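Local coordinates for conserved uncharacterized protein (predicted phosphoesterase COG0622) (Streptococcus pneumoniae, PDB 3CK2) that is functionally uncharacterised but probably hydrolyses phosphoester bonds at a two-manganese centre, as a member of the calcineurin-like phosphoesterase superfamily, at residues 22-27 with 162-167; 145-150 with 156-161; 14-19 with 113-118; 40-45 with 49-54. One frame throughout, in Å; residues are numbered along the deposited sequence.

Interaction 1. Residues 22-27 with 162-167; sequences VEEVRD and RDHEVY. With SRT (S,R meso-tartaric acid), chain F.
Helical segment 22-27 meets the loop segment 162-167 with the backbones well apart, the nearest CA atoms, those of V25 and R162, being 8.8 Å from each other, and two side chains, E24 and H164, bridge most of that gap. H164 NE2 donates to E24 OE2 over 3.0 Å with an N-H...O angle of 168°. The bond is nearly straight and the acid meets the imidazole at its edge, but the two planes stand 71° apart, and the N-H comes down on OE2 from above the carboxylate plane. E24 gets there as an extended chain, its CG trans to the backbone N (chi1 -176°), which carries the acid off the helix toward the loop. The same ring is held at its other nitrogen, because H164 ND1 is hydrogen-bonded to the hydroxyl of Y145; both nitrogens are engaged, which should fix the rotation of the imidazole. V25 lends apolar support at the ring edge, its CG2 lying 4.3 Å from H164 CE1, while the carbonyl oxygen of R162 lies above one face of the imidazole, toward the rim. R162 itself turns its guanidinium to the carbonyl of I133 and to D18. Further along the loop, V166 borders the bound meso-tartrate, with CG1 3.7 Å from the ligand atom O2. The pairing of E24 with H164 is a histidine-carboxylate hydrogen bond, here placed far from the metals, and it ties helix 19-29 to the loop that follows strand 154-160 in this calcineurin-like phosphoesterase fold.

Interaction 2. Residues 145-150 with 156-161; sequences YARVEI and KVDFLT. With SRT (S,R meso-tartaric acid), chain F.
Y145 and L160 open an antiparallel ladder in which backbone N-H and C=O groups satisfy one another at three hydrogen-bonded pairs: Y145 with L160, R147 with D158 and E149 with K156. Each pair is doubly bonded; L160 N to Y145 O is the shortest of the six bonds, at 2.7 Å. A146-F159 and V148-V157 form the intervening non-hydrogen-bonded pairs, where CA-H...O contacts cross between the strands.

On the face carrying Y145, R147, E149 and their partners, polar groups gather round D158 OD2. R147 NH2 reaches it over 3.1 Å in a salt bridge, in the guanidinium plane but from above the carboxylate, the two planes 87° apart. Water 1 accepts from R147 NE and lies 2.8 Å from D158 OD2. Water 2 accepts from K156 NZ and donates to both E149 OE1 and D158 OD2, linking two acids whose oxygens do not touch. K156 NZ reaches D158 OD2 weakly, and its firmer bond is to tartrate O1 at 2.7 Å. S171 hydrogen-bonds D158 OD1.

With Y145 CG set between its backbone N and carbonyl carbon (chi1 65°), the ring lies beneath L160, whose CB rests over one face, 3.9 Å from the Y145 centroid, a CH-pi contact; the Y145 hydroxyl is shared by Y29 and H164. The hairpin lies between strands 7-12 and 172-175 in the six-stranded sheet, and its A146, V148, V157 and F159 face packs against strand 125-130 of the other sheet.

Interaction 3. Residues 14-19 with 113-118; sequences DSHGDS and HLHVPS. With MN (manganese (II) ion), chain B.
D14, H16 and H115 converge on one manganese ion of the two-metal centre that marks the calcineurin-like phosphoesterase fold, the first two contributed by the loop after strand 7-12 and the third by the loop before strand 117-122. D14 and H115 come closest to each other. Their side chains cross at a slant, carboxylate and ring planes 52° apart, and D14 CB lies over one face of the imidazole toward its rim, 3.9 Å from the H115 centroid. D14 OD1 and H115 NE2 are only 2.8 Å apart, a closeness explained by the shared metal and not by a hydrogen bond. H16 approaches differently: with CG opposite its carbonyl carbon (chi1 -76°), its side chain crosses that of H115 at about a right angle, and the two imidazoles meet rim to rim, planes 44° apart, which lets both NE2 atoms face the same ion. E43 holds H16 from behind by a hydrogen bond to ND1, a second-shell contact that may make NE2 a stronger donor to the metal; H115 has its outside polar partner in Q135. The aspartate divides its oxygens: OD1 binds the manganese at 2.1 Å, while OD2 uses its syn lone pair to accept from the backbone N of H113. Water 3 donates to D14 OD2 and accepts from H115 N. D41 completes the protein ligands of this ion and bridges to the second manganese, which H113 binds through ND1. Waters 4 and 5 occupy the remaining positions, and water 4 donates to the carbonyl oxygen H113 O at 2.7 Å.

Interaction 4. Residues 40-45 with 49-54; sequences GDSELR and PLWEGI. With MN (manganese (II) ion), chain B.
W51 carries this contact, its indole turned edge-on to S42 and R45 O, with L44 alongside. The tight part lies along the six-membered ring: S42 OG is 3.2 Å from W51 CZ2, near the ring plane and at its edge, and S42 CB sits beside it at 3.6 Å from the same carbon. S42 OG is placed between the backbone N and the carbonyl carbon of its own residue (chi1 60°), from where it also accepts a weak bond from L44 N. On the five-membered side, W51 NE1 donates to R45 O over 2.9 Å; the acceptor is near the indole plane, but the donor stands above the carbonyl plane and the N-H...O angle of 131° is bent.

The contact thins out toward the leucines and the arginine. L44 CD1 meets W51 CZ2 at 4.0 Å and L50 CD1 at 4.1 Å, the two leucine side chains crossing at about a right angle, and S19 of helix 19-29 touches both. R45 lies on the exposed side, its chain leading away from W51 to a salt bridge with D47.

D41, the residue just before S42, binds manganese through OD2 at 2.2 Å. S42 lies against the edge of the six-membered ring and L44 packs on the indole more loosely; the bent bond to R45 O and the edge contact with S42 together probably hold the orientation of the buried ring beside the metal-binding loop.

Overall arrangement
Three of the contacts gather round helix 19-29 and the loops that flank it. Interactions 3 and 4, with centres about 13 Å apart, alone hold metal ligands, and the backbone N of G17 bonds the carbonyl of S42 between them. The centres of interactions 1 and 3 are also about 13 Å apart; E23 on the helix of interaction 1 packs against L50 of interaction 4. Interaction 2, the sheet hairpin, has its centre about 11 Å from that of interaction 1, which it meets through Y167 N and F159 O, and about 20 Å from that of interaction 4. Along the chain, 22-27 and 162-167 enclose interactions 2 and 4, and alternate with the segments of interaction 3. The tartrate touches interactions 1 and 2 by strand 154-160, toward the other edge of the six-stranded sheet.

Interaction 1. Residues 22-27 with 162-167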
# COMPACT_ATOMS: atom_id res chain seq x y z
N VAL A 22 -1.97 -13.32 2.77
CA VAL A 22 -1.36 -12.84 1.53
C VAL A 22 -1.90 -13.62 0.32
O VAL A 22 -2.24 -13.01 -0.71
CB VAL A 22 0.18 -12.93 1.66
CG1 VAL A 22 0.87 -12.72 0.29
CG2 VAL A 22 0.64 -11.91 2.69
N GLU A 23 -1.95 -14.94 0.44
CA GLU A 23 -2.53 -15.85 -0.59
C GLU A 23 -4.01 -15.53 -0.86
O GLU A 23 -4.45 -15.50 -1.99
CB GLU A 23 -2.39 -17.32 -0.16
CG GLU A 23 -2.89 -18.34 -1.20
CD GLU A 23 -2.77 -19.81 -0.75
OE1 GLU A 23 -2.67 -20.07 0.47
OE2 GLU A 23 -2.83 -20.71 -1.62
N GLU A 24 -4.77 -15.33 0.21
CA GLU A 24 -6.19 -15.04 0.13
C GLU A 24 -6.45 -13.74 -0.62
O GLU A 24 -7.34 -13.69 -1.47
CB GLU A 24 -6.80 -14.96 1.52
CG GLU A 24 -8.28 -14.75 1.42
CD GLU A 24 -9.02 -14.89 2.74
OE1 GLU A 24 -8.37 -15.24 3.78
OE2 GLU A 24 -10.26 -14.66 2.70
N VAL A 25 -5.68 -12.71 -0.31
CA VAL A 25 -5.80 -11.40 -0.97
C VAL A 25 -5.30 -11.44 -2.44
O VAL A 25 -5.94 -10.84 -3.34
CB VAL A 25 -5.07 -10.28 -0.12
CG1 VAL A 25 -4.81 -9.00 -0.94
CG2 VAL A 25 -5.86 -10.00 1.16
N ARG A 26 -4.19 -12.14 -2.68
CA ARG A 26 -3.72 -12.40 -4.04
C ARG A 26 -4.85 -13.03 -4.87
O ARG A 26 -5.26 -12.48 -5.91
CB ARG A 26 -2.48 -13.32 -4.09
CG ARG A 26 -2.00 -13.50 -5.58
CD ARG A 26 -1.34 -14.83 -5.98
NE ARG A 26 -2.02 -16.02 -5.49
CZ ARG A 26 -1.41 -17.18 -5.26
NH1 ARG A 26 -0.12 -17.29 -5.52
NH2 ARG A 26 -2.06 -18.25 -4.79
N ASP A 27 -5.30 -14.19 -4.40
CA ASP A 27 -6.31 -14.99 -5.05
C ASP A 27 -7.61 -14.21 -5.31
O ASP A 27 -8.25 -14.39 -6.34
CB ASP A 27 -6.65 -16.22 -4.18
CG ASP A 27 -5.58 -17.32 -4.26
OD1 ASP A 27 -4.61 -17.17 -5.03
OD2 ASP A 27 -5.74 -18.35 -3.56
N ARG A 162 -10.14 -8.14 7.10
CA ARG A 162 -9.69 -9.45 6.65
C ARG A 162 -10.82 -10.32 6.09
O ARG A 162 -10.54 -11.39 5.50
CB ARG A 162 -8.95 -10.17 7.79
CG ARG A 162 -7.54 -9.59 7.96
CD ARG A 162 -6.80 -10.13 9.19
NE ARG A 162 -6.55 -11.56 9.11
CZ ARG A 162 -5.37 -12.14 9.01
NH1 ARG A 162 -4.28 -11.43 9.05
NH2 ARG A 162 -5.29 -13.46 8.94
N ASP A 163 -12.06 -9.86 6.26
CA ASP A 163 -13.21 -10.45 5.58
C ASP A 163 -13.64 -9.66 4.36
O ASP A 163 -14.65 -9.97 3.74
CB ASP A 163 -14.39 -10.62 6.57
CG ASP A 163 -14.13 -11.69 7.63
OD1 ASP A 163 -13.12 -12.44 7.53
OD2 ASP A 163 -14.94 -11.76 8.55
N HIS A 164 -12.86 -8.62 4.02
CA HIS A 164 -12.97 -7.90 2.76
C HIS A 164 -14.20 -6.99 2.75
O HIS A 164 -14.83 -6.76 1.71
CB HIS A 164 -12.99 -8.87 1.57
CG HIS A 164 -11.99 -9.97 1.68
ND1 HIS A 164 -10.63 -9.74 1.66
CD2 HIS A 164 -12.14 -11.31 1.86
CE1 HIS A 164 -9.99 -10.89 1.80
NE2 HIS A 164 -10.89 -11.86 1.92
N GLU A 165 -14.52 -6.46 3.93
CA GLU A 165 -15.66 -5.55 4.09
C GLU A 165 -15.08 -4.19 4.38
O GLU A 165 -14.06 -4.11 5.06
CB GLU A 165 -16.51 -5.94 5.29
CG GLU A 165 -16.91 -7.39 5.35
CD GLU A 165 -18.15 -7.72 4.59
OE1 GLU A 165 -18.95 -6.81 4.24
OE2 GLU A 165 -18.36 -8.94 4.38
N VAL A 166 -15.75 -3.13 3.94
CA VAL A 166 -15.32 -1.77 4.27
C VAL A 166 -15.45 -1.60 5.78
O VAL A 166 -16.45 -1.98 6.39
CB VAL A 166 -16.10 -0.72 3.48
CG1 VAL A 166 -15.69 0.68 3.82
CG2 VAL A 166 -15.95 -0.95 1.97
N TYR A 167 -14.40 -1.09 6.39
CA TYR A 167 -14.47 -0.70 7.78
C TYR A 167 -14.87 0.78 7.87
O TYR A 167 -14.20 1.66 7.32
CB TYR A 167 -13.13 -0.95 8.44
CG TYR A 167 -13.21 -0.98 9.94
CD1 TYR A 167 -13.81 -2.04 10.57
CD2 TYR A 167 -12.68 0.04 10.70
CE1 TYR A 167 -13.89 -2.12 11.94
CE2 TYR A 167 -12.72 -0.03 12.10
CZ TYR A 167 -13.33 -1.13 12.70
OH TYR A 167 -13.45 -1.22 14.04
O1 SRT F . -17.85 5.55 0.63
O11 SRT F . -18.61 5.48 2.70
C1 SRT F . -18.19 4.92 1.65
C2 SRT F . -18.07 3.42 1.64
O2 SRT F . -16.74 3.10 1.24
C3 SRT F . -19.01 2.70 0.65
O3 SRT F . -20.12 3.54 0.30
C4 SRT F . -19.51 1.37 1.19
O4 SRT F . -20.19 0.63 0.43
O41 SRT F . -19.22 0.99 2.35

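Interaction 2. Residues 145-150 with 156-161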
# COMPACT_ATOMS: atom_id res chain seq x y z
N TYR A 145 -6.42 -3.76 5.27
CA TYR A 145 -5.74 -3.36 4.05
C TYR A 145 -6.60 -2.29 3.36
O TYR A 145 -7.65 -1.89 3.87
CB TYR A 145 -5.44 -4.57 3.15
CG TYR A 145 -6.63 -5.29 2.57
CD1 TYR A 145 -7.02 -5.05 1.26
CD2 TYR A 145 -7.35 -6.25 3.33
CE1 TYR A 145 -8.09 -5.73 0.70
CE2 TYR A 145 -8.41 -6.94 2.78
CZ TYR A 145 -8.79 -6.67 1.46
OH TYR A 145 -9.87 -7.30 0.86
N ALA A 146 -6.15 -1.82 2.21
CA ALA A 146 -6.77 -0.67 1.53
C ALA A 146 -7.08 -0.96 0.05
O ALA A 146 -6.37 -1.69 -0.64
CB ALA A 146 -5.87 0.62 1.68
N ARG A 147 -8.19 -0.39 -0.38
CA ARG A 147 -8.59 -0.28 -1.78
C ARG A 147 -8.58 1.20 -2.21
O ARG A 147 -9.19 2.04 -1.54
CB ARG A 147 -9.98 -0.85 -1.98
CG ARG A 147 -10.42 -0.79 -3.42
CD ARG A 147 -11.81 -1.37 -3.61
NE ARG A 147 -12.79 -0.62 -2.83
CZ ARG A 147 -13.96 -1.10 -2.40
NH1 ARG A 147 -14.33 -2.34 -2.66
NH2 ARG A 147 -14.76 -0.33 -1.69
N VAL A 148 -7.89 1.51 -3.30
CA VAL A 148 -7.94 2.84 -3.89
C VAL A 148 -8.61 2.78 -5.29
O VAL A 148 -8.22 1.97 -6.13
CB VAL A 148 -6.53 3.52 -4.01
CG1 VAL A 148 -6.69 5.00 -4.48
CG2 VAL A 148 -5.74 3.42 -2.69
N GLU A 149 -9.62 3.63 -5.50
CA GLU A 149 -10.21 3.81 -6.84
C GLU A 149 -9.75 5.14 -7.44
O GLU A 149 -9.73 6.18 -6.79
CB GLU A 149 -11.71 3.65 -6.77
CG GLU A 149 -12.00 2.29 -6.14
CD GLU A 149 -13.44 1.86 -6.21
OE1 GLU A 149 -14.27 2.54 -5.57
OE2 GLU A 149 -13.71 0.84 -6.91
N ILE A 150 -9.25 5.06 -8.67
CA ILE A 150 -8.55 6.19 -9.27
C ILE A 150 -9.24 6.56 -10.55
O ILE A 150 -9.45 5.71 -11.39
CB ILE A 150 -7.03 5.90 -9.59
CG1 ILE A 150 -6.25 5.39 -8.36
CG2 ILE A 150 -6.36 7.14 -10.19
CD1 ILE A 150 -5.66 4.00 -8.54
N LYS A 156 -10.47 7.59 -4.41
CA LYS A 156 -11.38 7.12 -3.38
C LYS A 156 -10.65 6.04 -2.59
O LYS A 156 -10.19 5.07 -3.18
CB LYS A 156 -12.70 6.59 -3.99
CG LYS A 156 -13.66 5.93 -2.97
CD LYS A 156 -14.07 6.91 -1.82
CE LYS A 156 -14.78 6.20 -0.67
NZ LYS A 156 -15.84 5.32 -1.23
N VAL A 157 -10.50 6.23 -1.28
CA VAL A 157 -9.85 5.23 -0.41
C VAL A 157 -10.82 4.59 0.59
O VAL A 157 -11.51 5.28 1.33
CB VAL A 157 -8.66 5.85 0.36
CG1 VAL A 157 -8.00 4.80 1.28
CG2 VAL A 157 -7.67 6.56 -0.63
N ASP A 158 -10.88 3.27 0.57
CA ASP A 158 -11.60 2.50 1.59
C ASP A 158 -10.64 1.57 2.27
O ASP A 158 -9.76 1.01 1.64
CB ASP A 158 -12.68 1.66 0.96
CG ASP A 158 -13.85 2.49 0.48
OD1 ASP A 158 -14.55 3.15 1.30
OD2 ASP A 158 -14.04 2.50 -0.73
N PHE A 159 -10.82 1.41 3.58
CA PHE A 159 -10.08 0.40 4.31
C PHE A 159 -10.95 -0.83 4.56
O PHE A 159 -12.10 -0.72 4.88
CB PHE A 159 -9.52 0.99 5.60
CG PHE A 159 -8.49 2.05 5.36
CD1 PHE A 159 -7.16 1.73 5.30
CD2 PHE A 159 -8.86 3.37 5.19
CE1 PHE A 159 -6.24 2.71 5.08
CE2 PHE A 159 -7.92 4.36 4.98
CZ PHE A 159 -6.61 4.02 4.91
N LEU A 160 -10.35 -2.01 4.36
CA LEU A 160 -11.07 -3.28 4.29
C LEU A 160 -10.55 -4.20 5.35
O LEU A 160 -9.38 -4.17 5.71
CB LEU A 160 -10.91 -3.94 2.92
CG LEU A 160 -11.84 -3.56 1.74
CD1 LEU A 160 -12.08 -2.11 1.59
CD2 LEU A 160 -11.22 -4.13 0.47
N THR A 161 -11.46 -5.01 5.89
CA THR A 161 -11.10 -5.94 6.92
C THR A 161 -10.59 -7.21 6.26
O THR A 161 -10.59 -7.34 5.03
CB THR A 161 -12.29 -6.26 7.85
OG1 THR A 161 -13.25 -7.05 7.16
CG2 THR A 161 -12.92 -4.98 8.45
O1 SRT F . -17.85 5.55 0.63
O11 SRT F . -18.61 5.48 2.70
C1 SRT F . -18.19 4.92 1.65
C2 SRT F . -18.07 3.42 1.64
O2 SRT F . -16.74 3.10 1.24
C3 SRT F . -19.01 2.70 0.65
O3 SRT F . -20.12 3.54 0.30
C4 SRT F . -19.51 1.37 1.19
O4 SRT F . -20.19 0.63 0.43
O41 SRT F . -19.22 0.99 2.35
O HOH W 1 -12.07 2.37 -2.69
O HOH W 2 -15.56 3.14 -3.25

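Interaction 3. Residues 14-19 with 113-118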
# COMPACT_ATOMS: atom_id res chain seq x y z
N ASP A 14 2.72 -5.30 6.14
CA ASP A 14 3.03 -5.66 7.54
C ASP A 14 2.16 -6.84 7.98
O ASP A 14 1.50 -6.82 9.03
CB ASP A 14 2.89 -4.44 8.46
CG ASP A 14 3.96 -3.38 8.19
OD1 ASP A 14 5.06 -3.46 8.83
OD2 ASP A 14 3.67 -2.44 7.39
N SER A 15 2.24 -7.89 7.15
CA SER A 15 1.54 -9.16 7.31
C SER A 15 2.27 -10.15 8.27
O SER A 15 1.64 -11.01 8.83
CB SER A 15 1.30 -9.80 5.93
OG SER A 15 2.45 -9.74 5.10
N HIS A 16 3.57 -10.00 8.44
CA HIS A 16 4.35 -10.58 9.54
C HIS A 16 4.18 -12.08 9.75
O HIS A 16 3.79 -12.55 10.83
CB HIS A 16 4.13 -9.78 10.85
CG HIS A 16 4.88 -8.48 10.88
ND1 HIS A 16 6.24 -8.40 11.07
CD2 HIS A 16 4.46 -7.22 10.66
CE1 HIS A 16 6.63 -7.15 10.99
NE2 HIS A 16 5.57 -6.40 10.73
N GLY A 17 4.51 -12.81 8.70
CA GLY A 17 4.56 -14.26 8.75
C GLY A 17 3.23 -14.94 8.47
O GLY A 17 3.17 -16.14 8.42
N ASP A 18 2.18 -14.17 8.25
CA ASP A 18 0.90 -14.72 7.85
C ASP A 18 0.87 -14.82 6.32
O ASP A 18 0.71 -13.84 5.61
CB ASP A 18 -0.21 -13.84 8.42
CG ASP A 18 -1.59 -14.39 8.17
OD1 ASP A 18 -1.78 -15.20 7.25
OD2 ASP A 18 -2.50 -13.95 8.89
N SER A 19 1.10 -16.03 5.83
CA SER A 19 1.09 -16.28 4.42
C SER A 19 -0.31 -16.60 3.89
O SER A 19 -0.59 -16.33 2.73
CB SER A 19 2.08 -17.41 4.09
OG SER A 19 1.80 -18.55 4.85
N HIS A 113 5.28 0.15 7.46
CA HIS A 113 6.17 0.36 8.60
C HIS A 113 5.44 0.74 9.89
O HIS A 113 5.71 0.13 10.94
CB HIS A 113 7.32 1.32 8.24
CG HIS A 113 8.41 1.37 9.27
ND1 HIS A 113 9.06 0.25 9.73
CD2 HIS A 113 8.96 2.42 9.92
CE1 HIS A 113 9.95 0.60 10.64
NE2 HIS A 113 9.91 1.92 10.77
N LEU A 114 4.51 1.71 9.81
CA LEU A 114 3.80 2.26 11.01
C LEU A 114 2.66 1.41 11.59
O LEU A 114 2.31 1.55 12.76
CB LEU A 114 3.30 3.66 10.71
CG LEU A 114 4.38 4.67 10.23
CD1 LEU A 114 3.73 5.99 9.94
CD2 LEU A 114 5.57 4.87 11.21
N HIS A 115 2.11 0.49 10.77
CA HIS A 115 0.98 -0.35 11.16
C HIS A 115 -0.27 0.48 11.50
O HIS A 115 -1.12 0.03 12.25
CB HIS A 115 1.33 -1.26 12.35
CG HIS A 115 2.43 -2.26 12.11
ND1 HIS A 115 2.47 -3.47 12.77
CD2 HIS A 115 3.57 -2.19 11.37
CE1 HIS A 115 3.56 -4.13 12.41
NE2 HIS A 115 4.24 -3.38 11.55
N VAL A 116 -0.36 1.69 10.93
CA VAL A 116 -1.45 2.62 11.18
C VAL A 116 -2.09 3.00 9.83
O VAL A 116 -1.41 3.54 8.96
CB VAL A 116 -0.97 3.92 11.96
CG1 VAL A 116 -2.11 4.94 12.08
CG2 VAL A 116 -0.45 3.56 13.38
N PRO A 117 -3.41 2.76 9.66
CA PRO A 117 -4.03 3.18 8.38
C PRO A 117 -4.09 4.71 8.20
O PRO A 117 -4.52 5.39 9.10
CB PRO A 117 -5.46 2.62 8.48
CG PRO A 117 -5.73 2.58 9.95
CD PRO A 117 -4.41 2.18 10.57
N SER A 118 -3.69 5.22 7.05
CA SER A 118 -3.71 6.65 6.75
C SER A 118 -3.86 6.93 5.28
O SER A 118 -3.29 6.25 4.44
CB SER A 118 -2.42 7.30 7.18
OG SER A 118 -2.04 6.74 8.37
MN MN B . 6.09 -4.13 10.53
O HOH W 3 1.89 -0.22 7.99
O HOH W 4 7.02 -2.18 10.95
O HOH W 5 7.18 -4.58 12.39

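Interaction 4. Residues 40-45 with 49-54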
# COMPACT_ATOMS: atom_id res chain seq x y z
N GLY A 40 5.62 -4.37 2.50
CA GLY A 40 6.70 -5.02 3.21
C GLY A 40 6.39 -5.51 4.61
O GLY A 40 5.28 -5.38 5.14
N ASP A 41 7.44 -6.06 5.21
CA ASP A 41 7.38 -6.79 6.49
C ASP A 41 6.41 -7.96 6.38
O ASP A 41 5.55 -8.14 7.22
CB ASP A 41 6.99 -5.83 7.60
CG ASP A 41 8.16 -5.21 8.28
OD1 ASP A 41 9.29 -5.37 7.82
OD2 ASP A 41 7.90 -4.54 9.32
N SER A 42 6.55 -8.74 5.31
CA SER A 42 5.78 -9.98 5.15
C SER A 42 6.40 -11.14 5.91
O SER A 42 5.69 -12.05 6.38
CB SER A 42 5.63 -10.35 3.66
OG SER A 42 6.85 -10.54 3.03
N GLU A 43 7.73 -11.10 6.01
CA GLU A 43 8.55 -12.17 6.60
C GLU A 43 8.52 -13.46 5.78
O GLU A 43 8.89 -14.52 6.26
CB GLU A 43 8.18 -12.41 8.06
CG GLU A 43 8.30 -11.17 8.96
CD GLU A 43 7.93 -11.50 10.40
OE1 GLU A 43 7.95 -12.70 10.75
OE2 GLU A 43 7.59 -10.60 11.20
N LEU A 44 8.14 -13.32 4.50
CA LEU A 44 8.10 -14.39 3.52
C LEU A 44 9.33 -14.28 2.62
O LEU A 44 10.00 -13.24 2.57
CB LEU A 44 6.80 -14.32 2.67
CG LEU A 44 5.45 -14.30 3.40
CD1 LEU A 44 4.28 -14.31 2.39
CD2 LEU A 44 5.32 -15.43 4.45
N ARG A 45 9.60 -15.37 1.92
CA ARG A 45 10.61 -15.42 0.87
C ARG A 45 10.18 -14.68 -0.39
O ARG A 45 9.01 -14.75 -0.77
CB ARG A 45 10.91 -16.85 0.53
CG ARG A 45 11.69 -17.51 1.62
CD ARG A 45 11.54 -18.99 1.61
NE ARG A 45 12.17 -19.59 0.45
CZ ARG A 45 13.48 -19.71 0.28
NH1 ARG A 45 14.34 -19.22 1.17
NH2 ARG A 45 13.93 -20.30 -0.81
N PRO A 49 5.72 -18.16 -4.46
CA PRO A 49 4.74 -18.02 -5.53
C PRO A 49 3.52 -17.20 -5.14
O PRO A 49 2.75 -16.84 -6.01
CB PRO A 49 4.36 -19.46 -5.87
CG PRO A 49 4.71 -20.25 -4.66
CD PRO A 49 5.83 -19.55 -3.97
N LEU A 50 3.37 -16.90 -3.85
CA LEU A 50 2.35 -15.96 -3.36
C LEU A 50 2.52 -14.53 -3.90
O LEU A 50 1.57 -13.74 -3.90
CB LEU A 50 2.36 -15.94 -1.82
CG LEU A 50 2.04 -17.30 -1.15
CD1 LEU A 50 2.05 -17.15 0.39
CD2 LEU A 50 0.71 -17.95 -1.67
N TRP A 51 3.71 -14.21 -4.40
CA TRP A 51 3.98 -12.87 -4.91
C TRP A 51 3.63 -12.69 -6.37
O TRP A 51 3.81 -11.58 -6.90
CB TRP A 51 5.43 -12.48 -4.70
CG TRP A 51 5.85 -12.38 -3.27
CD1 TRP A 51 6.92 -13.01 -2.68
CD2 TRP A 51 5.18 -11.66 -2.22
NE1 TRP A 51 6.98 -12.70 -1.33
CE2 TRP A 51 5.94 -11.86 -1.03
CE3 TRP A 51 4.05 -10.85 -2.16
CZ2 TRP A 51 5.59 -11.27 0.18
CZ3 TRP A 51 3.70 -10.28 -0.96
CH2 TRP A 51 4.47 -10.49 0.20
N GLU A 52 3.17 -13.74 -7.03
CA GLU A 52 2.77 -13.65 -8.44
C GLU A 52 1.54 -12.77 -8.52
O GLU A 52 0.53 -13.05 -7.87
CB GLU A 52 2.43 -15.02 -9.05
CG GLU A 52 3.57 -16.04 -9.10
CD GLU A 52 3.05 -17.46 -9.21
OE1 GLU A 52 1.95 -17.76 -8.69
OE2 GLU A 52 3.75 -18.29 -9.81
N GLY A 53 1.64 -11.70 -9.31
CA GLY A 53 0.60 -10.68 -9.46
C GLY A 53 0.71 -9.49 -8.51
O GLY A 53 -0.04 -8.50 -8.66
N ILE A 54 1.65 -9.55 -7.55
CA ILE A 54 1.76 -8.55 -6.48
C ILE A 54 3.05 -7.74 -6.59
O ILE A 54 4.10 -8.31 -6.85
CB ILE A 54 1.71 -9.20 -5.06
CG1 ILE A 54 0.40 -9.98 -4.87
CG2 ILE A 54 1.88 -8.13 -3.97
CD1 ILE A 54 0.34 -10.73 -3.55
MN MN B . 6.09 -4.13 10.53
O HOH W 5 7.18 -4.58 12.39
O HOH W 4 7.02 -2.18 10.95